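Local coordinates for protein uracil-DNA glycosylase (Sulfolobus tokodaii str. 7, PDB 4ZBY) that belongs to the uracil-DNA glycosylase superfamily, carries an iron-sulfur cluster and holds uracil in a pocket at the end of its central sheet, at residues A[38-44]-A[78-84]; A[66-71]-A[178-183]; A[110-115]-A[152-157]. One frame throughout, in Å; residues are numbered along the deposited sequence.

Overall arrangement
All three contacts are built around one mixed sheet. Interaction 1 joins its neighbouring strands 37-41 and 79-82, its centre about 3 Å from the centre of the chain. Interaction 2, centred about 17 Å away, packs helix 58-71 on helix 172-190 over one face, where Phe-39 touches Ile-67, Leu-71 and Phe-182. Interaction 3, centred about 16 Å from interaction 1, lies on the other face, where Met-38 and Phe-79 meet helix 96-113; it does not touch interaction 2 (centres about 23 Å apart). Along the chain, interactions 1 and 2 interleave, interaction 1 closes before interaction 3 opens, and interaction 3 is nested within interaction 2. The sheet is thus sandwiched between helices, and interaction 1 supplies part of the uracil pocket.

Interaction 1 of 3, residues A[38-44]-A[78-84]; sequences MFVGEAP and VFITNVV. With URA (uracil), chain C.
Adjacent parallel strands of the central sheet meet here, and Gly-41 and Asn-82 carry the pairing into the uracil pocket. Phe-39 N donates to Phe-79 O (2.8 Å), Phe-39 O accepts from Thr-81 N, and Gly-41 N reaches Thr-81 O. Beyond the strands, Val-83 N to Gly-41 O and Val-84 N to Glu-42 O continue the ladder, and Val-84 touches the iron-sulfur cluster.

The Asn-82 amide reads one edge of uracil with two bonds: OD1 accepts from URA N3 (2.7 Å, nearly straight at 168°) and ND2 donates to URA O4 (3.0 Å). This pair fixes the rotation of the amide. Asn-82 CG lies beside its backbone N (chi1 -64°), on the face where Gly-41 has no side chain, and OD1 comes within 3.1 Å of Gly-41 C. URA O2 is held by Glu-42 N (2.9 Å) and, weakly, by Ala-43 N; His-164 NE2 and Phe-55 N also hydrogen-bond the uracil.

On the same face the Phe-39 ring receives Val-78 CB at its edge, CE2 to CB 3.8 Å, and Ile-80 CG1 near CD2. On the other face Met-38 CE rests against Thr-81 CG2 (4.0 Å), and there Met-38 and Phe-79 pack on helix 96-113. Strand 117-121 pairs with the other edge of strand 37-41.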
loop_
_atom_site.group_PDB
_atom_site.type_symbol
_atom_site.label_atom_id
_atom_site.label_comp_id
_atom_site.label_asym_id
_atom_site.label_seq_id
_atom_site.Cartn_x
_atom_site.Cartn_y
_atom_site.Cartn_z
ATOM N N MET A 38 -6.233 4.174 -2.322
ATOM C CA MET A 38 -5.359 3.828 -1.221
ATOM C C MET A 38 -4.234 2.979 -1.816
ATOM O O MET A 38 -4.500 2.056 -2.593
ATOM C CB MET A 38 -6.168 3.084 -0.143
ATOM C CG MET A 38 -5.412 2.638 1.069
ATOM S SD MET A 38 -6.644 1.992 2.268
ATOM C CE MET A 38 -5.480 1.547 3.530
ATOM N N PHE A 39 -2.983 3.317 -1.507
ATOM C CA PHE A 39 -1.811 2.547 -1.979
ATOM C C PHE A 39 -1.246 1.769 -0.819
ATOM O O PHE A 39 -1.051 2.321 0.261
ATOM C CB PHE A 39 -0.732 3.489 -2.545
ATOM C CG PHE A 39 -1.188 4.236 -3.756
ATOM C CD1 PHE A 39 -0.959 3.718 -5.024
ATOM C CD2 PHE A 39 -1.909 5.400 -3.615
ATOM C CE1 PHE A 39 -1.417 4.383 -6.153
ATOM C CE2 PHE A 39 -2.378 6.085 -4.738
ATOM C CZ PHE A 39 -2.126 5.571 -6.001
ATOM N N VAL A 40 -0.974 0.497 -1.037
ATOM C CA VAL A 40 -0.404 -0.323 0.040
ATOM C C VAL A 40 0.846 -1.015 -0.434
ATOM O O VAL A 40 0.793 -1.832 -1.354
ATOM C CB VAL A 40 -1.407 -1.401 0.533
ATOM C CG1 VAL A 40 -0.858 -2.141 1.759
ATOM C CG2 VAL A 40 -2.761 -0.769 0.850
ATOM N N GLY A 41 1.971 -0.690 0.200
ATOM C CA GLY A 41 3.217 -1.383 -0.091
ATOM C C GLY A 41 3.535 -2.491 0.892
ATOM O O GLY A 41 2.686 -2.971 1.637
ATOM N N GLU A 42 4.795 -2.912 0.871
ATOM C CA GLU A 42 5.279 -4.014 1.701
ATOM C C GLU A 42 5.629 -3.573 3.133
ATOM O O GLU A 42 4.970 -3.963 4.110
ATOM C CB GLU A 42 6.508 -4.646 1.041
ATOM C CG GLU A 42 7.154 -5.753 1.879
ATOM C CD GLU A 42 8.435 -6.291 1.262
ATOM O OE1 GLU A 42 8.779 -5.893 0.120
ATOM O OE2 GLU A 42 9.098 -7.115 1.931
ATOM N N ALA A 43 6.686 -2.782 3.239
ATOM C CA ALA A 43 7.184 -2.310 4.530
ATOM C C ALA A 43 8.102 -1.128 4.282
ATOM O O ALA A 43 8.638 -0.970 3.167
ATOM C CB ALA A 43 7.916 -3.447 5.293
ATOM N N PRO A 44 8.306 -0.300 5.309
ATOM C CA PRO A 44 9.241 0.821 5.207
ATOM C C PRO A 44 10.641 0.388 4.824
ATOM O O PRO A 44 11.133 -0.649 5.288
ATOM C CB PRO A 44 9.266 1.400 6.636
ATOM C CG PRO A 44 8.043 0.937 7.273
ATOM C CD PRO A 44 7.611 -0.335 6.611
ATOM N N VAL A 78 -4.446 11.221 -1.731
ATOM C CA VAL A 78 -4.587 9.754 -1.668
ATOM C C VAL A 78 -4.182 9.290 -0.280
ATOM O O VAL A 78 -3.854 10.135 0.578
ATOM C CB VAL A 78 -3.741 9.065 -2.729
ATOM C CG1 VAL A 78 -4.225 9.531 -4.110
ATOM C CG2 VAL A 78 -2.248 9.384 -2.545
ATOM N N PHE A 79 -4.252 7.986 -0.013
ATOM C CA PHE A 79 -3.736 7.474 1.246
ATOM C C PHE A 79 -2.705 6.416 0.946
ATOM O O PHE A 79 -2.922 5.565 0.078
ATOM C CB PHE A 79 -4.848 6.903 2.143
ATOM C CG PHE A 79 -4.390 6.645 3.556
ATOM C CD1 PHE A 79 -3.848 5.425 3.901
ATOM C CD2 PHE A 79 -4.482 7.648 4.530
ATOM C CE1 PHE A 79 -3.406 5.178 5.215
ATOM C CE2 PHE A 79 -4.040 7.428 5.832
ATOM C CZ PHE A 79 -3.488 6.184 6.162
ATOM N N ILE A 80 -1.566 6.488 1.637
ATOM C CA ILE A 80 -0.436 5.603 1.328
ATOM C C ILE A 80 0.068 4.931 2.594
ATOM O O ILE A 80 0.341 5.611 3.583
ATOM C CB ILE A 80 0.735 6.391 0.699
ATOM C CG1 ILE A 80 0.302 7.045 -0.620
ATOM C CG2 ILE A 80 1.937 5.454 0.497
ATOM C CD1 ILE A 80 1.375 8.038 -1.182
ATOM N N THR A 81 0.142 3.611 2.577
ATOM C CA THR A 81 0.655 2.904 3.736
ATOM C C THR A 81 1.257 1.576 3.280
ATOM O O THR A 81 1.512 1.392 2.093
ATOM C CB THR A 81 -0.456 2.716 4.803
ATOM O OG1 THR A 81 0.125 2.176 6.004
ATOM C CG2 THR A 81 -1.575 1.815 4.306
ATOM N N ASN A 82 1.518 0.692 4.237
ATOM C CA ASN A 82 2.139 -0.609 3.988
ATOM C C ASN A 82 1.482 -1.669 4.845
ATOM O O ASN A 82 0.886 -1.352 5.862
ATOM C CB ASN A 82 3.637 -0.600 4.309
ATOM C CG ASN A 82 4.433 0.332 3.412
ATOM O OD1 ASN A 82 4.646 0.049 2.247
ATOM N ND2 ASN A 82 4.880 1.451 3.965
ATOM N N VAL A 83 1.630 -2.935 4.458
ATOM C CA VAL A 83 1.048 -4.017 5.242
ATOM C C VAL A 83 1.798 -4.184 6.578
ATOM O O VAL A 83 1.191 -4.524 7.598
ATOM C CB VAL A 83 1.029 -5.337 4.430
ATOM C CG1 VAL A 83 2.437 -5.765 4.058
ATOM C CG2 VAL A 83 0.303 -6.439 5.192
ATOM N N VAL A 84 3.109 -3.911 6.581
ATOM C CA VAL A 84 3.892 -3.905 7.801
ATOM C C VAL A 84 4.440 -2.493 7.981
ATOM O O VAL A 84 4.847 -1.851 7.005
ATOM C CB VAL A 84 5.038 -4.940 7.733
ATOM C CG1 VAL A 84 6.072 -4.715 8.820
ATOM C CG2 VAL A 84 4.429 -6.343 7.856
HETATM N N1 URA C . 8.828 0.120 0.046
HETATM C C2 URA C . 7.573 -0.120 0.486
HETATM O O2 URA C . 7.014 -1.192 0.349
HETATM N N3 URA C . 7.029 0.827 1.261
HETATM C C4 URA C . 7.607 1.987 1.636
HETATM O O4 URA C . 6.965 2.793 2.287
HETATM C C5 URA C . 8.911 2.209 1.149
HETATM C C6 URA C . 9.497 1.280 0.357
#

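Interaction 2 of 3, residues A[66-71]-A[178-183]; sequences MIKEIL and LEEDFK
This is an apolar helix-helix contact in which Phe-182 of helix 172-190 enters helix 58-71 as a knob, among Met-66, Ile-67, Ile-70 and Leu-71. It lies on one side of the central sheet. The segment axes approach to 9.5 Å and cross at -59°, and no hydrogen bond joins the two segments.

Met-66 supplies the lid of the ring. Its CB makes a CH-pi contact with the Phe-182 face, and its sulfur forms a Met-aromatic contact over the same face, SD to ring centroid 4.4 Å, only 13° off the normal. The Met-66 chain, extended beyond CG (chi2 -165°), runs on across Leu-178 at about a right angle, bringing SD to 3.6 Å from Leu-178 CG and CE to 3.7 Å from Glu-179 CG. Ile-67 CG1 meets the ring edge in plane, 3.9 Å from Phe-182 CE2, while Leu-71 CG approaches Phe-182 CD2 obliquely.

This single knob-into-hole joins two helices that are distant in the chain. The residues round the knob also reach the sheet: Ile-67 and Leu-71 touch Phe-39 of strand 37-41, and Leu-178 touches Thr-162 of strand 155-162.

Toward the more open side, Ile-70 spreads its branches along helix 172-190. CG2, anti to the backbone N, lies 3.7 Å from Phe-182 CB and also meets the backbone leading into Lys-183, whereas the Ile-70 chain crosses that of Glu-179 at about a right angle, with Ile-70 CD1 3.8 Å from Glu-179 CB. The carboxylate of Glu-179 turns to Arg-175 in a salt bridge within its own helix, and Lys-183 NZ pairs with Glu-180 OE2 at 2.8 Å.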
loop_
_atom_site.group_PDB
_atom_site.type_symbol
_atom_site.label_atom_id
_atom_site.label_comp_id
_atom_site.label_asym_id
_atom_site.label_seq_id
_atom_site.Cartn_x
_atom_site.Cartn_y
_atom_site.Cartn_z
ATOM N N MET A 66 4.491 8.966 -10.501
ATOM C CA MET A 66 3.421 8.308 -11.250
ATOM C C MET A 66 2.056 8.775 -10.777
ATOM O O MET A 66 1.144 8.985 -11.576
ATOM C CB MET A 66 3.512 6.786 -11.140
ATOM C CG MET A 66 4.756 6.254 -11.742
ATOM S SD MET A 66 4.646 4.476 -11.980
ATOM C CE MET A 66 6.254 4.190 -12.706
ATOM N N ILE A 67 1.901 8.913 -9.470
ATOM C CA ILE A 67 0.640 9.390 -8.950
ATOM C C ILE A 67 0.335 10.782 -9.520
ATOM O O ILE A 67 -0.795 11.051 -9.942
ATOM C CB ILE A 67 0.639 9.416 -7.417
ATOM C CG1 ILE A 67 0.641 7.966 -6.900
ATOM C CG2 ILE A 67 -0.614 10.124 -6.897
ATOM C CD1 ILE A 67 0.844 7.886 -5.411
ATOM N N LYS A 68 1.345 11.646 -9.565
ATOM C CA LYS A 68 1.153 12.993 -10.076
ATOM C C LYS A 68 0.957 13.034 -11.583
ATOM O O LYS A 68 -0.008 13.624 -12.063
ATOM C CB LYS A 68 2.343 13.882 -9.683
ATOM C CG LYS A 68 2.289 15.260 -10.318
ATOM C CD LYS A 68 1.081 16.024 -9.833
ATOM C CE LYS A 68 1.143 17.466 -10.313
ATOM N NZ LYS A 68 0.036 18.270 -9.726
ATOM N N GLU A 69 1.860 12.409 -12.341
ATOM C CA GLU A 69 1.856 12.581 -13.786
ATOM C C GLU A 69 0.825 11.715 -14.492
ATOM O O GLU A 69 0.286 12.116 -15.519
ATOM C CB GLU A 69 3.245 12.284 -14.348
ATOM C CG GLU A 69 4.290 13.214 -13.785
ATOM C CD GLU A 69 5.626 13.039 -14.453
ATOM O OE1 GLU A 69 5.751 12.123 -15.292
ATOM O OE2 GLU A 69 6.547 13.818 -14.134
ATOM N N ILE A 70 0.558 10.529 -13.950
ATOM C CA ILE A 70 -0.333 9.602 -14.617
ATOM C C ILE A 70 -1.740 9.617 -14.010
ATOM O O ILE A 70 -2.715 9.621 -14.759
ATOM C CB ILE A 70 0.261 8.180 -14.617
ATOM C CG1 ILE A 70 1.599 8.218 -15.353
ATOM C CG2 ILE A 70 -0.672 7.191 -15.339
ATOM C CD1 ILE A 70 2.339 6.917 -15.322
ATOM N N LEU A 71 -1.856 9.686 -12.685
ATOM C CA LEU A 71 -3.181 9.758 -12.058
ATOM C C LEU A 71 -3.695 11.178 -11.912
ATOM O O LEU A 71 -4.906 11.411 -11.774
ATOM C CB LEU A 71 -3.175 9.105 -10.673
ATOM C CG LEU A 71 -2.675 7.656 -10.591
ATOM C CD1 LEU A 71 -2.915 7.174 -9.165
ATOM C CD2 LEU A 71 -3.356 6.743 -11.600
ATOM N N LEU A 178 4.445 -0.722 -15.333
ATOM C CA LEU A 178 3.886 -0.062 -14.163
ATOM C C LEU A 178 3.148 1.226 -14.564
ATOM O O LEU A 178 2.062 1.499 -14.068
ATOM C CB LEU A 178 5.004 0.219 -13.150
ATOM C CG LEU A 178 4.605 0.846 -11.811
ATOM C CD1 LEU A 178 3.606 0.013 -11.089
ATOM C CD2 LEU A 178 5.875 0.988 -10.942
ATOM N N GLU A 179 3.708 1.980 -15.504
ATOM C CA GLU A 179 3.063 3.185 -15.988
ATOM C C GLU A 179 1.739 2.869 -16.654
ATOM O O GLU A 179 0.755 3.575 -16.453
ATOM C CB GLU A 179 3.991 3.951 -16.933
ATOM C CG GLU A 179 5.244 4.450 -16.206
ATOM C CD GLU A 179 6.285 5.074 -17.119
ATOM O OE1 GLU A 179 6.216 4.865 -18.350
ATOM O OE2 GLU A 179 7.182 5.769 -16.588
ATOM N N GLU A 180 1.718 1.797 -17.435
ATOM C CA GLU A 180 0.500 1.373 -18.105
ATOM C C GLU A 180 -0.528 0.922 -17.079
ATOM O O GLU A 180 -1.716 1.178 -17.234
ATOM C CB GLU A 180 0.801 0.250 -19.102
ATOM C CG GLU A 180 1.607 0.719 -20.301
ATOM C CD GLU A 180 0.915 1.838 -21.060
ATOM O OE1 GLU A 180 -0.211 1.614 -21.549
ATOM O OE2 GLU A 180 1.489 2.945 -21.153
ATOM N N ASP A 181 -0.064 0.255 -16.026
ATOM C CA ASP A 181 -0.948 -0.145 -14.933
ATOM C C ASP A 181 -1.542 1.099 -14.276
ATOM O O ASP A 181 -2.721 1.105 -13.947
ATOM C CB ASP A 181 -0.226 -0.983 -13.880
ATOM C CG ASP A 181 -0.137 -2.449 -14.266
ATOM O OD1 ASP A 181 -0.729 -2.825 -15.287
ATOM O OD2 ASP A 181 0.536 -3.215 -13.547
ATOM N N PHE A 182 -0.746 2.162 -14.121
ATOM C CA PHE A 182 -1.271 3.376 -13.500
ATOM C C PHE A 182 -2.262 4.087 -14.429
ATOM O O PHE A 182 -3.217 4.696 -13.945
ATOM C CB PHE A 182 -0.142 4.314 -13.057
ATOM C CG PHE A 182 0.285 4.099 -11.625
ATOM C CD1 PHE A 182 0.745 2.874 -11.204
ATOM C CD2 PHE A 182 0.200 5.126 -10.696
ATOM C CE1 PHE A 182 1.126 2.660 -9.885
ATOM C CE2 PHE A 182 0.578 4.915 -9.366
ATOM C CZ PHE A 182 1.027 3.695 -8.964
ATOM N N LYS A 183 -2.056 3.988 -15.745
ATOM C CA LYS A 183 -3.029 4.512 -16.712
ATOM C C LYS A 183 -4.377 3.811 -16.543
ATOM O O LYS A 183 -5.437 4.438 -16.627
ATOM C CB LYS A 183 -2.530 4.344 -18.154
ATOM C CG LYS A 183 -1.332 5.220 -18.523
ATOM C CD LYS A 183 -0.910 5.017 -19.987
ATOM C CE LYS A 183 0.288 5.896 -20.364
ATOM N NZ LYS A 183 0.782 5.628 -21.749
#

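Interaction 3 of 3, residues A[110-115]-A[152-157]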
loop_
_atom_site.group_PDB
_atom_site.type_symbol
_atom_site.label_atom_id
_atom_site.label_comp_id
_atom_site.label_asym_id
_atom_site.label_seq_id
_atom_site.Cartn_x
_atom_site.Cartn_y
_atom_site.Cartn_z
ATOM N N ILE A 110 -8.318 0.420 6.307
ATOM C CA ILE A 110 -9.265 0.165 5.223
ATOM C C ILE A 110 -10.709 0.328 5.706
ATOM O O ILE A 110 -11.530 0.927 5.004
ATOM C CB ILE A 110 -9.062 -1.236 4.622
ATOM C CG1 ILE A 110 -7.687 -1.345 3.986
ATOM C CG2 ILE A 110 -10.164 -1.559 3.595
ATOM C CD1 ILE A 110 -7.332 -2.770 3.601
ATOM N N ASP A 111 -11.012 -0.176 6.904
ATOM C CA ASP A 111 -12.366 -0.094 7.463
ATOM C C ASP A 111 -12.863 1.328 7.557
ATOM O O ASP A 111 -14.066 1.600 7.383
ATOM C CB ASP A 111 -12.406 -0.719 8.863
ATOM C CG ASP A 111 -12.504 -2.208 8.817
ATOM O OD1 ASP A 111 -12.604 -2.729 7.694
ATOM O OD2 ASP A 111 -12.500 -2.860 9.894
ATOM N N ILE A 112 -11.936 2.238 7.841
ATOM C CA ILE A 112 -12.279 3.629 8.037
ATOM C C ILE A 112 -12.317 4.364 6.705
ATOM O O ILE A 112 -13.280 5.077 6.419
ATOM C CB ILE A 112 -11.286 4.323 8.982
ATOM C CG1 ILE A 112 -11.537 3.899 10.437
ATOM C CG2 ILE A 112 -11.366 5.837 8.842
ATOM C CD1 ILE A 112 -10.303 4.038 11.315
ATOM N N ILE A 113 -11.279 4.198 5.897
ATOM C CA ILE A 113 -11.209 4.921 4.638
ATOM C C ILE A 113 -12.238 4.449 3.598
ATOM O O ILE A 113 -12.853 5.277 2.920
ATOM C CB ILE A 113 -9.785 4.829 4.070
ATOM C CG1 ILE A 113 -8.815 5.537 5.025
ATOM C CG2 ILE A 113 -9.711 5.507 2.722
ATOM C CD1 ILE A 113 -7.361 5.195 4.778
ATOM N N MET A 114 -12.424 3.132 3.480
ATOM C CA MET A 114 -13.290 2.543 2.453
ATOM C C MET A 114 -13.047 3.139 1.079
ATOM O O MET A 114 -13.982 3.640 0.429
ATOM C CB MET A 114 -14.778 2.682 2.842
ATOM C CG MET A 114 -15.125 1.871 4.079
ATOM S SD MET A 114 -14.857 0.101 3.821
ATOM C CE MET A 114 -16.124 -0.195 2.570
ATOM N N PRO A 115 -11.802 3.053 0.603
ATOM C CA PRO A 115 -11.472 3.642 -0.700
ATOM C C PRO A 115 -12.193 2.964 -1.871
ATOM O O PRO A 115 -12.604 1.777 -1.802
ATOM C CB PRO A 115 -9.968 3.429 -0.789
ATOM C CG PRO A 115 -9.770 2.097 -0.055
ATOM C CD PRO A 115 -10.723 2.183 1.108
ATOM N N TYR A 152 -17.083 -5.525 0.084
ATOM C CA TYR A 152 -16.669 -5.297 1.460
ATOM C C TYR A 152 -17.622 -4.352 2.165
ATOM O O TYR A 152 -17.778 -3.208 1.751
ATOM C CB TYR A 152 -15.246 -4.734 1.528
ATOM C CG TYR A 152 -14.641 -4.884 2.902
ATOM C CD1 TYR A 152 -14.769 -6.081 3.598
ATOM C CD2 TYR A 152 -13.958 -3.840 3.511
ATOM C CE1 TYR A 152 -14.229 -6.235 4.850
ATOM C CE2 TYR A 152 -13.423 -3.985 4.775
ATOM C CZ TYR A 152 -13.565 -5.195 5.440
ATOM O OH TYR A 152 -13.035 -5.370 6.690
ATOM N N LYS A 153 -18.224 -4.842 3.244
ATOM C CA LYS A 153 -19.261 -4.117 3.992
ATOM C C LYS A 153 -20.336 -3.679 3.015
ATOM O O LYS A 153 -20.811 -4.489 2.211
ATOM C CB LYS A 153 -18.667 -2.914 4.756
ATOM C CG LYS A 153 -17.572 -3.310 5.737
ATOM C CD LYS A 153 -17.067 -2.135 6.572
ATOM C CE LYS A 153 -15.979 -2.584 7.541
ATOM N NZ LYS A 153 -16.439 -3.713 8.401
ATOM N N GLU A 154 -20.675 -2.392 3.028
ATOM C CA GLU A 154 -21.790 -1.901 2.217
ATOM C C GLU A 154 -21.373 -1.587 0.782
ATOM O O GLU A 154 -22.213 -1.314 -0.069
ATOM C CB GLU A 154 -22.414 -0.656 2.866
ATOM C CG GLU A 154 -21.610 0.636 2.691
ATOM C CD GLU A 154 -20.485 0.809 3.710
ATOM O OE1 GLU A 154 -20.373 -0.009 4.649
ATOM O OE2 GLU A 154 -19.712 1.779 3.571
ATOM N N LYS A 155 -20.073 -1.641 0.515
ATOM C CA LYS A 155 -19.533 -1.194 -0.760
ATOM C C LYS A 155 -18.828 -2.289 -1.544
ATOM O O LYS A 155 -18.795 -3.450 -1.144
ATOM C CB LYS A 155 -18.545 -0.041 -0.535
ATOM C CG LYS A 155 -19.166 1.244 -0.014
ATOM C CD LYS A 155 -18.100 2.215 0.515
ATOM C CE LYS A 155 -18.728 3.531 0.967
ATOM N NZ LYS A 155 -17.895 4.283 1.956
ATOM N N GLU A 156 -18.285 -1.890 -2.686
ATOM C CA GLU A 156 -17.323 -2.673 -3.434
ATOM C C GLU A 156 -16.023 -1.902 -3.399
ATOM O O GLU A 156 -16.036 -0.667 -3.452
ATOM C CB GLU A 156 -17.742 -2.877 -4.885
ATOM C CG GLU A 156 -18.955 -3.755 -5.110
ATOM C CD GLU A 156 -19.230 -3.972 -6.590
ATOM O OE1 GLU A 156 -18.738 -3.162 -7.407
ATOM O OE2 GLU A 156 -19.925 -4.951 -6.937
ATOM N N ILE A 157 -14.909 -2.615 -3.315
ATOM C CA ILE A 157 -13.600 -1.994 -3.446
ATOM C C ILE A 157 -12.926 -2.629 -4.641
ATOM O O ILE A 157 -12.967 -3.853 -4.802
ATOM C CB ILE A 157 -12.733 -2.187 -2.185
ATOM C CG1 ILE A 157 -13.353 -1.410 -1.016
ATOM C CG2 ILE A 157 -11.297 -1.693 -2.438
ATOM C CD1 ILE A 157 -12.740 -1.727 0.324
HETATM O O HOH W 1 -11.446 -5.541 9.586
HETATM O O HOH W 2 -15.488 1.667 -1.676
#
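Tyr-152 OH donates to Asp-111 OD1 (2.9 Å), using the syn lone pair of a carboxylate turned 26° from the plane of the ring. A water reinforces the pair, donating to Asp-111 OD2 (2.9 Å) and weakly to Tyr-152 OH. Lys-153 NZ lies 4.0 Å from Asp-111 OD1, beyond a salt bridge, and would probably favour the charged carboxylate, while Lys-153 CG sits over the centre of the Tyr-152 ring.

Met-114, just past the end of its helix with positive phi, packs against the type II' turn of the hairpin, Tyr-152 to Lys-155. Bends at chi2 and chi3 (-62° and -66°) curl the chain, leaving SD obliquely beside the ring, 4.1 Å from Tyr-152 CD2, and CE 3.5 Å from Tyr-152 O. The Lys-155 chain crosses it, CD to Met-114 CE 3.7 Å. Deeper, Ile-157 CD1 meets Ile-110 CG2 at 4.2 Å, and Ile-157 CG1 packs against Pro-115 O.

The contact thus joins the C-terminal end of helix 96-113 to the hairpin of strands 148-152 and 155-162 at the sheet margin; Ile-110 and Ile-157 both rest on Ile-118 of strand 117-121.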